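Local coordinates for putative lipoprotein (Bacteroides fragilis, PDB 3QNK), which is a SusD-like protein that probably takes part in glycan binding and uptake at the bacterial outer membrane, at residues K2-E7 / V84-R89; N25-E30 / G109-L114; I462-Q467 / W491-Y496. All coordinates share one frame; numbering follows the deposited sequence.

Interaction 1 (K2-E7 / V84-R89)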
loop_
_atom_site.group_PDB
_atom_site.type_symbol
_atom_site.label_atom_id
_atom_site.label_comp_id
_atom_site.label_asym_id
_atom_site.label_seq_id
_atom_site.Cartn_x
_atom_site.Cartn_y
_atom_site.Cartn_z
ATOM N N LYS B 2 -1.559 8.241 4.539
ATOM C CA LYS B 2 -2.639 8.216 3.543
ATOM C C LYS B 2 -3.498 9.478 3.569
ATOM O O LYS B 2 -3.871 9.995 2.516
ATOM C CB LYS B 2 -3.554 7.001 3.743
ATOM C CG LYS B 2 -3.514 6.002 2.592
ATOM C CD LYS B 2 -4.107 4.683 3.035
ATOM C CE LYS B 2 -3.714 3.495 2.207
ATOM N NZ LYS B 2 -4.365 2.259 2.733
ATOM N N ALA B 3 -3.832 9.957 4.770
ATOM C CA ALA B 3 -4.649 11.144 4.931
ATOM C C ALA B 3 -3.873 12.429 4.575
ATOM O O ALA B 3 -2.656 12.487 4.806
ATOM C CB ALA B 3 -5.146 11.223 6.367
ATOM N N PRO B 4 -4.560 13.485 4.067
ATOM C CA PRO B 4 -3.878 14.770 3.843
ATOM C C PRO B 4 -3.352 15.346 5.161
ATOM O O PRO B 4 -3.949 15.116 6.211
ATOM C CB PRO B 4 -4.982 15.654 3.244
ATOM C CG PRO B 4 -6.014 14.705 2.743
ATOM C CD PRO B 4 -5.994 13.598 3.734
ATOM N N LEU B 5 -2.223 16.075 5.101
ATOM C CA LEU B 5 -1.528 16.634 6.272
ATOM C C LEU B 5 -2.434 17.419 7.226
ATOM O O LEU B 5 -2.263 17.288 8.436
ATOM C CB LEU B 5 -0.353 17.526 5.830
ATOM C CG LEU B 5 0.683 17.847 6.907
ATOM C CD1 LEU B 5 1.690 16.721 7.048
ATOM C CD2 LEU B 5 1.370 19.148 6.624
ATOM N N ASP B 6 -3.401 18.202 6.702
ATOM C CA ASP B 6 -4.301 19.032 7.519
ATOM C C ASP B 6 -5.171 18.217 8.518
ATOM O O ASP B 6 -5.622 18.789 9.516
ATOM C CB ASP B 6 -5.180 19.957 6.643
ATOM C CG ASP B 6 -6.240 19.307 5.778
ATOM O OD1 ASP B 6 -6.021 18.161 5.328
ATOM O OD2 ASP B 6 -7.271 19.975 5.495
ATOM N N GLU B 7 -5.344 16.889 8.300
ATOM C CA GLU B 7 -6.138 16.008 9.170
ATOM C C GLU B 7 -5.468 15.770 10.554
ATOM O O GLU B 7 -6.167 15.463 11.530
ATOM C CB GLU B 7 -6.437 14.676 8.469
ATOM C CG GLU B 7 -7.237 14.836 7.180
ATOM C CD GLU B 7 -8.420 13.904 7.001
ATOM O OE1 GLU B 7 -9.203 13.729 7.962
ATOM O OE2 GLU B 7 -8.604 13.401 5.868
ATOM N N VAL B 84 -3.532 12.081 -5.642
ATOM C CA VAL B 84 -4.446 13.009 -6.305
ATOM C C VAL B 84 -5.415 13.565 -5.261
ATOM O O VAL B 84 -5.638 14.772 -5.254
ATOM C CB VAL B 84 -5.163 12.362 -7.511
ATOM C CG1 VAL B 84 -6.357 13.200 -7.958
ATOM C CG2 VAL B 84 -4.196 12.155 -8.672
ATOM N N ARG B 85 -5.931 12.711 -4.343
ATOM C CA ARG B 85 -6.852 13.162 -3.289
ATOM C C ARG B 85 -6.218 14.308 -2.471
ATOM O O ARG B 85 -6.887 15.317 -2.227
ATOM C CB ARG B 85 -7.274 12.002 -2.386
ATOM C CG ARG B 85 -8.354 12.375 -1.363
ATOM C CD ARG B 85 -8.725 11.216 -0.453
ATOM N NE ARG B 85 -9.894 11.540 0.360
ATOM C CZ ARG B 85 -9.841 11.920 1.631
ATOM N NH1 ARG B 85 -8.675 12.018 2.250
ATOM N NH2 ARG B 85 -10.955 12.212 2.292
ATOM N N LYS B 86 -4.916 14.174 -2.117
ATOM C CA LYS B 86 -4.160 15.166 -1.359
ATOM C C LYS B 86 -4.032 16.481 -2.135
ATOM O O LYS B 86 -4.106 17.540 -1.519
ATOM C CB LYS B 86 -2.786 14.619 -0.984
ATOM C CG LYS B 86 -2.810 13.489 0.050
ATOM C CD LYS B 86 -1.393 13.120 0.469
ATOM C CE LYS B 86 -1.364 12.111 1.588
ATOM N NZ LYS B 86 -0.030 12.078 2.242
ATOM N N CYS B 87 -3.905 16.428 -3.481
ATOM C CA CYS B 87 -3.843 17.630 -4.340
ATOM C C CYS B 87 -5.174 18.348 -4.339
ATOM O O CYS B 87 -5.208 19.567 -4.131
ATOM C CB CYS B 87 -3.438 17.286 -5.767
ATOM S SG CYS B 87 -1.779 16.584 -5.928
ATOM N N ASN B 88 -6.275 17.588 -4.592
ATOM C CA ASN B 88 -7.651 18.089 -4.666
ATOM C C ASN B 88 -8.071 18.758 -3.374
ATOM O O ASN B 88 -8.821 19.735 -3.418
ATOM C CB ASN B 88 -8.614 16.966 -5.024
ATOM C CG ASN B 88 -8.427 16.415 -6.412
ATOM O OD1 ASN B 88 -7.926 17.090 -7.319
ATOM N ND2 ASN B 88 -8.852 15.172 -6.609
ATOM N N ARG B 89 -7.566 18.261 -2.232
ATOM C CA ARG B 89 -7.845 18.875 -0.944
ATOM C C ARG B 89 -7.211 20.237 -0.877
ATOM O O ARG B 89 -7.854 21.182 -0.438
ATOM C CB ARG B 89 -7.338 18.007 0.201
ATOM C CG ARG B 89 -7.424 18.703 1.556
ATOM C CD ARG B 89 -8.792 18.610 2.188
ATOM N NE ARG B 89 -8.712 17.824 3.411
ATOM C CZ ARG B 89 -9.425 16.731 3.657
ATOM N NH1 ARG B 89 -10.287 16.272 2.752
ATOM N NH2 ARG B 89 -9.272 16.077 4.799
#
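Arg-89 reaches from its helix to Asp-6, Glu-7 and Pro-4, so its side chain meets three residues of 2-7. From CB, CG leaves anti to the backbone N (chi1 172°), and the chain then bends at chi2 and chi3 before the guanidinium. CG and CD pass the Asp-6 carboxylate, CD lying 3.9 Å from Asp-6 OD2. NE faces the carboxylate, equally far (3.3 Å) from Asp-6 OD1 and OD2, in two weak bonds of a salt bridge; carboxylate and guanidinium planes are turned 64° apart. OD2 also accepts from the Trp-14 indole, a second grip on the carboxylate. Pro-4 CG lies over one face of the guanidinium, offset toward the rim, 4.1 Å from Arg-89 CZ. NH2 ends in a salt bridge with Glu-7 OE2 at 3.0 Å. The same oxygen makes a long ion pair with Arg-85 NH1, 3.9 Å away, completing a four-residue charge network. Beside it, Lys-86 CE passes 3.4 Å from Lys-2 O, and its NZ goes on to salt bridges with Glu-30 and Asp-26. The N-terminal segment thus packs against helix 76-93, with Tyr-23 of helix 17-29 against both Pro-4 and Arg-89, while helix 101-126 packs on Val-84 and Cys-87.

Interaction 2 (N25-E30 / G109-L114)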
loop_
_atom_site.group_PDB
_atom_site.type_symbol
_atom_site.label_atom_id
_atom_site.label_comp_id
_atom_site.label_asym_id
_atom_site.label_seq_id
_atom_site.Cartn_x
_atom_site.Cartn_y
_atom_site.Cartn_z
ATOM N N ASN B 25 5.077 20.378 0.823
ATOM C CA ASN B 25 6.247 19.498 0.982
ATOM C C ASN B 25 5.824 18.040 1.013
ATOM O O ASN B 25 6.509 17.190 0.428
ATOM C CB ASN B 25 7.026 19.823 2.261
ATOM C CG ASN B 25 7.788 21.130 2.283
ATOM O OD1 ASN B 25 7.710 21.980 1.374
ATOM N ND2 ASN B 25 8.540 21.318 3.352
ATOM N N ASP B 26 4.666 17.756 1.668
ATOM C CA ASP B 26 4.090 16.414 1.739
ATOM C C ASP B 26 3.684 15.944 0.353
ATOM O O ASP B 26 3.850 14.763 0.035
ATOM C CB ASP B 26 2.899 16.390 2.697
ATOM C CG ASP B 26 2.317 15.013 2.947
ATOM O OD1 ASP B 26 3.083 14.115 3.348
ATOM O OD2 ASP B 26 1.073 14.854 2.804
ATOM N N LEU B 27 3.167 16.874 -0.483
ATOM C CA LEU B 27 2.752 16.555 -1.850
ATOM C C LEU B 27 3.973 16.229 -2.701
ATOM O O LEU B 27 3.921 15.301 -3.507
ATOM C CB LEU B 27 1.919 17.683 -2.481
ATOM C CG LEU B 27 0.562 17.969 -1.857
ATOM C CD1 LEU B 27 -0.012 19.262 -2.386
ATOM C CD2 LEU B 27 -0.403 16.875 -2.141
ATOM N N TYR B 28 5.079 16.943 -2.494
ATOM C CA TYR B 28 6.323 16.639 -3.203
ATOM C C TYR B 28 6.849 15.281 -2.748
ATOM O O TYR B 28 7.358 14.518 -3.567
ATOM C CB TYR B 28 7.390 17.719 -2.960
ATOM C CG TYR B 28 7.311 18.920 -3.877
ATOM C CD1 TYR B 28 7.831 18.871 -5.173
ATOM C CD2 TYR B 28 6.809 20.140 -3.420
ATOM C CE1 TYR B 28 7.802 19.992 -6.009
ATOM C CE2 TYR B 28 6.758 21.260 -4.252
ATOM C CZ TYR B 28 7.267 21.188 -5.542
ATOM O OH TYR B 28 7.216 22.294 -6.365
ATOM N N SER B 29 6.692 14.965 -1.444
ATOM C CA SER B 29 7.141 13.698 -0.855
ATOM C C SER B 29 6.359 12.504 -1.449
ATOM O O SER B 29 6.832 11.365 -1.388
ATOM C CB SER B 29 7.040 13.741 0.672
ATOM O OG SER B 29 5.979 12.956 1.192
ATOM N N GLU B 30 5.199 12.780 -2.073
ATOM C CA GLU B 30 4.383 11.762 -2.723
ATOM C C GLU B 30 4.966 11.353 -4.076
ATOM O O GLU B 30 4.463 10.409 -4.675
ATOM C CB GLU B 30 2.927 12.222 -2.880
ATOM C CG GLU B 30 2.117 12.170 -1.594
ATOM C CD GLU B 30 1.944 10.838 -0.894
ATOM O OE1 GLU B 30 2.093 9.778 -1.546
ATOM O OE2 GLU B 30 1.628 10.861 0.317
ATOM N N GLY B 109 0.396 26.705 -8.205
ATOM C CA GLY B 109 1.077 26.293 -9.424
ATOM C C GLY B 109 1.838 25.001 -9.235
ATOM O O GLY B 109 1.769 24.121 -10.087
ATOM N N GLU B 110 2.503 24.845 -8.078
ATOM C CA GLU B 110 3.273 23.656 -7.719
ATOM C C GLU B 110 2.354 22.453 -7.579
ATOM O O GLU B 110 2.698 21.375 -8.059
ATOM C CB GLU B 110 4.076 23.871 -6.424
ATOM C CG GLU B 110 4.941 25.127 -6.394
ATOM C CD GLU B 110 5.971 25.189 -5.287
ATOM O OE1 GLU B 110 6.788 24.249 -5.197
ATOM O OE2 GLU B 110 6.020 26.205 -4.557
ATOM N N VAL B 111 1.162 22.641 -6.998
ATOM C CA VAL B 111 0.168 21.576 -6.827
ATOM C C VAL B 111 -0.435 21.205 -8.193
ATOM O O VAL B 111 -0.680 20.011 -8.424
ATOM C CB VAL B 111 -0.903 21.947 -5.777
ATOM C CG1 VAL B 111 -1.818 20.768 -5.492
ATOM C CG2 VAL B 111 -0.239 22.405 -4.477
ATOM N N HIS B 112 -0.593 22.192 -9.121
ATOM C CA HIS B 112 -1.075 21.912 -10.485
ATOM C C HIS B 112 -0.090 21.002 -11.202
ATOM O O HIS B 112 -0.509 20.037 -11.855
ATOM C CB HIS B 112 -1.287 23.189 -11.310
ATOM C CG HIS B 112 -2.601 23.848 -11.045
ATOM N ND1 HIS B 112 -3.797 23.271 -11.461
ATOM C CD2 HIS B 112 -2.873 24.993 -10.370
ATOM C CE1 HIS B 112 -4.751 24.083 -11.026
ATOM N NE2 HIS B 112 -4.243 25.133 -10.366
ATOM N N PHE B 113 1.227 21.303 -11.057
ATOM C CA PHE B 113 2.318 20.538 -11.654
ATOM C C PHE B 113 2.323 19.128 -11.100
ATOM O O PHE B 113 2.462 18.182 -11.872
ATOM C CB PHE B 113 3.683 21.229 -11.402
ATOM C CG PHE B 113 4.876 20.419 -11.857
ATOM C CD1 PHE B 113 5.233 20.371 -13.201
ATOM C CD2 PHE B 113 5.601 19.652 -10.951
ATOM C CE1 PHE B 113 6.309 19.600 -13.626
ATOM C CE2 PHE B 113 6.694 18.891 -11.372
ATOM C CZ PHE B 113 7.033 18.861 -12.711
ATOM N N LEU B 114 2.178 18.993 -9.758
ATOM C CA LEU B 114 2.189 17.697 -9.081
ATOM C C LEU B 114 0.965 16.867 -9.445
ATOM O O LEU B 114 1.132 15.696 -9.769
ATOM C CB LEU B 114 2.332 17.845 -7.560
ATOM C CG LEU B 114 3.738 18.273 -7.086
ATOM C CD1 LEU B 114 3.723 18.655 -5.631
ATOM C CD2 LEU B 114 4.776 17.185 -7.300
#
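Glu-110, Val-111 and Leu-114 of helix 101-126 meet Leu-27 and Tyr-28 of helix 17-29 in a buried helix-helix contact of the alpha-alpha superhelix, the TPR-like part of the SusD fold. The two short segments run nearly parallel, 17° apart, with their axes 10.5 Å from each other, and side chains make the contact.

Taken in order, Glu-110 comes first. Its chain is extended beyond CG and brings OE1 to the edge of the Tyr-28 ring, in the ring plane, where it accepts the hydrogen bond from Tyr-28 OH. The modelled separation is too short to be taken literally, so the length of this bond is doubtful. The ring and carboxylate planes stand 62° apart. The hydroxyl also receives the backbone N-H of Ala-179, so it has two partners, Glu-110 OE1 and Ala-179 N, and Arg-178 lies near OE1 as a long, weak ion pair.

Val-111 follows with an apolar touch: both methyls face Leu-27 CD1, the nearer being CG2 at 3.8 Å. Val-111 also packs on Cys-87, Phe-90 and Phe-91 of helix 76-93, and Leu-27 rests on Lys-86 there, so that helix flanks this side of the interface.

One turn after Glu-110, Leu-114 brings CD1 against both residues of helix 17-29. The methyl is 3.8 Å from Leu-27 CB, and it sits over the centre of one Tyr-28 face in a CH-pi contact, 4.0 Å from the ring centroid and 8° off the normal.

Interaction 3 (I462-Q467 / W491-Y496)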
loop_
_atom_site.group_PDB
_atom_site.type_symbol
_atom_site.label_atom_id
_atom_site.label_comp_id
_atom_site.label_asym_id
_atom_site.label_seq_id
_atom_site.Cartn_x
_atom_site.Cartn_y
_atom_site.Cartn_z
ATOM N N ILE B 462 5.838 -0.683 -31.035
ATOM C CA ILE B 462 6.908 -1.557 -31.548
ATOM C C ILE B 462 7.175 -2.758 -30.584
ATOM O O ILE B 462 8.297 -3.294 -30.540
ATOM C CB ILE B 462 8.209 -0.784 -31.877
ATOM C CG1 ILE B 462 8.806 -0.083 -30.645
ATOM C CG2 ILE B 462 8.001 0.170 -33.048
ATOM C CD1 ILE B 462 10.265 0.277 -30.739
ATOM N N GLY B 463 6.123 -3.182 -29.869
ATOM C CA GLY B 463 6.167 -4.303 -28.946
ATOM C C GLY B 463 6.566 -5.626 -29.574
ATOM O O GLY B 463 7.461 -6.320 -29.055
ATOM N N PRO B 464 5.956 -6.000 -30.734
ATOM C CA PRO B 464 6.335 -7.287 -31.376
ATOM C C PRO B 464 7.820 -7.376 -31.746
ATOM O O PRO B 464 8.416 -8.431 -31.636
ATOM C CB PRO B 464 5.470 -7.308 -32.628
ATOM C CG PRO B 464 4.330 -6.392 -32.326
ATOM C CD PRO B 464 4.868 -5.326 -31.486
ATOM N N GLU B 465 8.402 -6.268 -32.167
ATOM C CA GLU B 465 9.788 -6.126 -32.592
ATOM C C GLU B 465 10.761 -6.167 -31.415
ATOM O O GLU B 465 11.916 -6.582 -31.588
ATOM C CB GLU B 465 9.968 -4.765 -33.329
ATOM C CG GLU B 465 9.204 -4.581 -34.640
ATOM C CD GLU B 465 7.851 -3.896 -34.624
ATOM O OE1 GLU B 465 6.999 -4.249 -33.778
ATOM O OE2 GLU B 465 7.611 -3.066 -35.530
ATOM N N THR B 466 10.330 -5.704 -30.232
ATOM C CA THR B 466 11.230 -5.587 -29.092
ATOM C C THR B 466 11.053 -6.693 -28.046
ATOM O O THR B 466 12.048 -7.152 -27.484
ATOM C CB THR B 466 11.067 -4.204 -28.450
ATOM O OG1 THR B 466 9.732 -4.046 -27.979
ATOM C CG2 THR B 466 11.409 -3.074 -29.404
ATOM N N GLN B 467 9.804 -7.136 -27.771
ATOM C CA GLN B 467 9.577 -8.179 -26.768
ATOM C C GLN B 467 9.682 -9.551 -27.436
ATOM O O GLN B 467 8.666 -10.200 -27.726
ATOM C CB GLN B 467 8.234 -7.965 -26.047
ATOM C CG GLN B 467 8.161 -6.697 -25.184
ATOM C CD GLN B 467 9.080 -6.757 -23.983
ATOM O OE1 GLN B 467 10.224 -6.291 -24.031
ATOM N NE2 GLN B 467 8.597 -7.280 -22.867
ATOM N N TRP B 491 4.802 -11.219 -27.166
ATOM C CA TRP B 491 3.972 -10.024 -27.253
ATOM C C TRP B 491 2.515 -10.342 -27.606
ATOM O O TRP B 491 2.208 -11.361 -28.242
ATOM C CB TRP B 491 4.567 -9.085 -28.327
ATOM C CG TRP B 491 3.811 -7.794 -28.442
ATOM C CD1 TRP B 491 2.796 -7.510 -29.313
ATOM C CD2 TRP B 491 3.872 -6.692 -27.523
ATOM N NE1 TRP B 491 2.232 -6.302 -29.004
ATOM C CE2 TRP B 491 2.870 -5.777 -27.903
ATOM C CE3 TRP B 491 4.669 -6.401 -26.394
ATOM C CZ2 TRP B 491 2.653 -4.581 -27.208
ATOM C CZ3 TRP B 491 4.498 -5.186 -25.748
ATOM C CH2 TRP B 491 3.507 -4.287 -26.163
ATOM N N ASN B 492 1.624 -9.460 -27.175
ATOM C CA ASN B 492 0.210 -9.365 -27.527
ATOM C C ASN B 492 -0.166 -7.883 -27.474
ATOM O O ASN B 492 0.224 -7.197 -26.531
ATOM C CB ASN B 492 -0.689 -10.200 -26.658
ATOM C CG ASN B 492 -2.101 -10.190 -27.169
ATOM O OD1 ASN B 492 -2.855 -9.247 -26.940
ATOM N ND2 ASN B 492 -2.463 -11.189 -27.965
ATOM N N ASP B 493 -0.918 -7.399 -28.473
ATOM C CA ASP B 493 -1.266 -5.986 -28.562
ATOM C C ASP B 493 -2.029 -5.446 -27.336
ATOM O O ASP B 493 -1.960 -4.241 -27.101
ATOM C CB ASP B 493 -2.014 -5.714 -29.855
ATOM C CG ASP B 493 -1.132 -5.765 -31.105
ATOM O OD1 ASP B 493 0.127 -5.691 -30.967
ATOM O OD2 ASP B 493 -1.691 -5.781 -32.218
ATOM N N ARG B 494 -2.633 -6.313 -26.489
ATOM C CA ARG B 494 -3.322 -5.862 -25.271
ATOM C C ARG B 494 -2.338 -5.229 -24.292
ATOM O O ARG B 494 -2.760 -4.424 -23.455
ATOM C CB ARG B 494 -4.084 -7.022 -24.580
ATOM C CG ARG B 494 -3.182 -8.084 -23.954
ATOM C CD ARG B 494 -3.957 -9.173 -23.302
ATOM N NE ARG B 494 -3.042 -10.068 -22.615
ATOM C CZ ARG B 494 -3.393 -10.932 -21.670
ATOM N NH1 ARG B 494 -4.653 -11.002 -21.257
ATOM N NH2 ARG B 494 -2.482 -11.710 -21.110
ATOM N N LEU B 495 -1.033 -5.596 -24.396
ATOM C CA LEU B 495 0.074 -5.103 -23.566
ATOM C C LEU B 495 0.412 -3.634 -23.851
ATOM O O LEU B 495 1.294 -3.063 -23.190
ATOM C CB LEU B 495 1.318 -5.976 -23.736
ATOM C CG LEU B 495 1.226 -7.459 -23.320
ATOM C CD1 LEU B 495 2.503 -8.164 -23.669
ATOM C CD2 LEU B 495 0.939 -7.637 -21.803
ATOM N N TYR B 496 -0.326 -2.988 -24.803
ATOM C CA TYR B 496 -0.150 -1.544 -25.099
ATOM C C TYR B 496 -0.844 -0.712 -24.009
ATOM O O TYR B 496 -0.643 0.510 -23.935
ATOM C CB TYR B 496 -0.614 -1.166 -26.503
ATOM C CG TYR B 496 0.387 -1.527 -27.584
ATOM C CD1 TYR B 496 1.735 -1.202 -27.456
ATOM C CD2 TYR B 496 -0.018 -2.174 -28.746
ATOM C CE1 TYR B 496 2.659 -1.555 -28.437
ATOM C CE2 TYR B 496 0.908 -2.557 -29.725
ATOM C CZ TYR B 496 2.239 -2.223 -29.578
ATOM O OH TYR B 496 3.129 -2.589 -30.556
#
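Gly-463 and Pro-464 lie over one face of the indole of Trp-491, and CH-pi contacts carry most of the joint. Gly-463 CA stands over the six-membered ring, 3.5 Å from its centroid and only 7° off the normal; with no side chain on the glycine, the backbone itself covers the aromatic face. Pro-464 CD does the same over the five-membered ring at 3.8 Å. On the opposite indole face sits Leu-495 CB. The Tyr-496 ring in turn takes Trp-491 CZ2 over the centre of one face and Lys-461 as a cation-pi partner.

Apolar packing extends this at the margins. Pro-464 CG lies 3.6 Å from Trp-491 CD1, while at the rim Gln-467 CG approaches Trp-491 CE3 at 3.7 Å. The amide beyond that CG turns elsewhere, bonded to Asn-62 and Arg-489.

In the fold, the pair joins the short helix 463-466 to the loop that follows strand 480-488; the chain between them, which holds strands 469-475 and 480-488, starts and ends at this contact. An Asx turn, Asn-492 OD1 accepting from Arg-494 N, lies at the start of the 3-10 segment 493-496.

One hydrogen bond links the two segments: Gly-463 N, in the first turn of the helix, donates to Tyr-496 OH at 3.1 Å, with an N-H...O angle of 152°. Within the loop, Trp-491 NE1 donates to the anti lone pair of Asp-493 OD1 at 2.9 Å, which helps to hold the rotation of the indole.

In the fold
Interactions 1 and 2 are neighbours, their centres 11 Å apart, and they interlock along the chain: 2-7 and 25-30 come first, then 84-89 and 109-114. Helix 76-93, which bears 84-89, is followed in the chain by helix 101-126, which bears 109-114, and Lys-86 bridges the two contacts. Together they tie the N-terminal segment to helices 17-29, 76-93 and 101-126, and both reach the second subunit. Interaction 3 comes much later, with its centre 37 Å from interaction 1 and 34 Å from interaction 2; nearest atoms are about 20 and 21 Å away. It joins helix 463-466 to the loop after strand 480-488, near the C-terminal end of the chain.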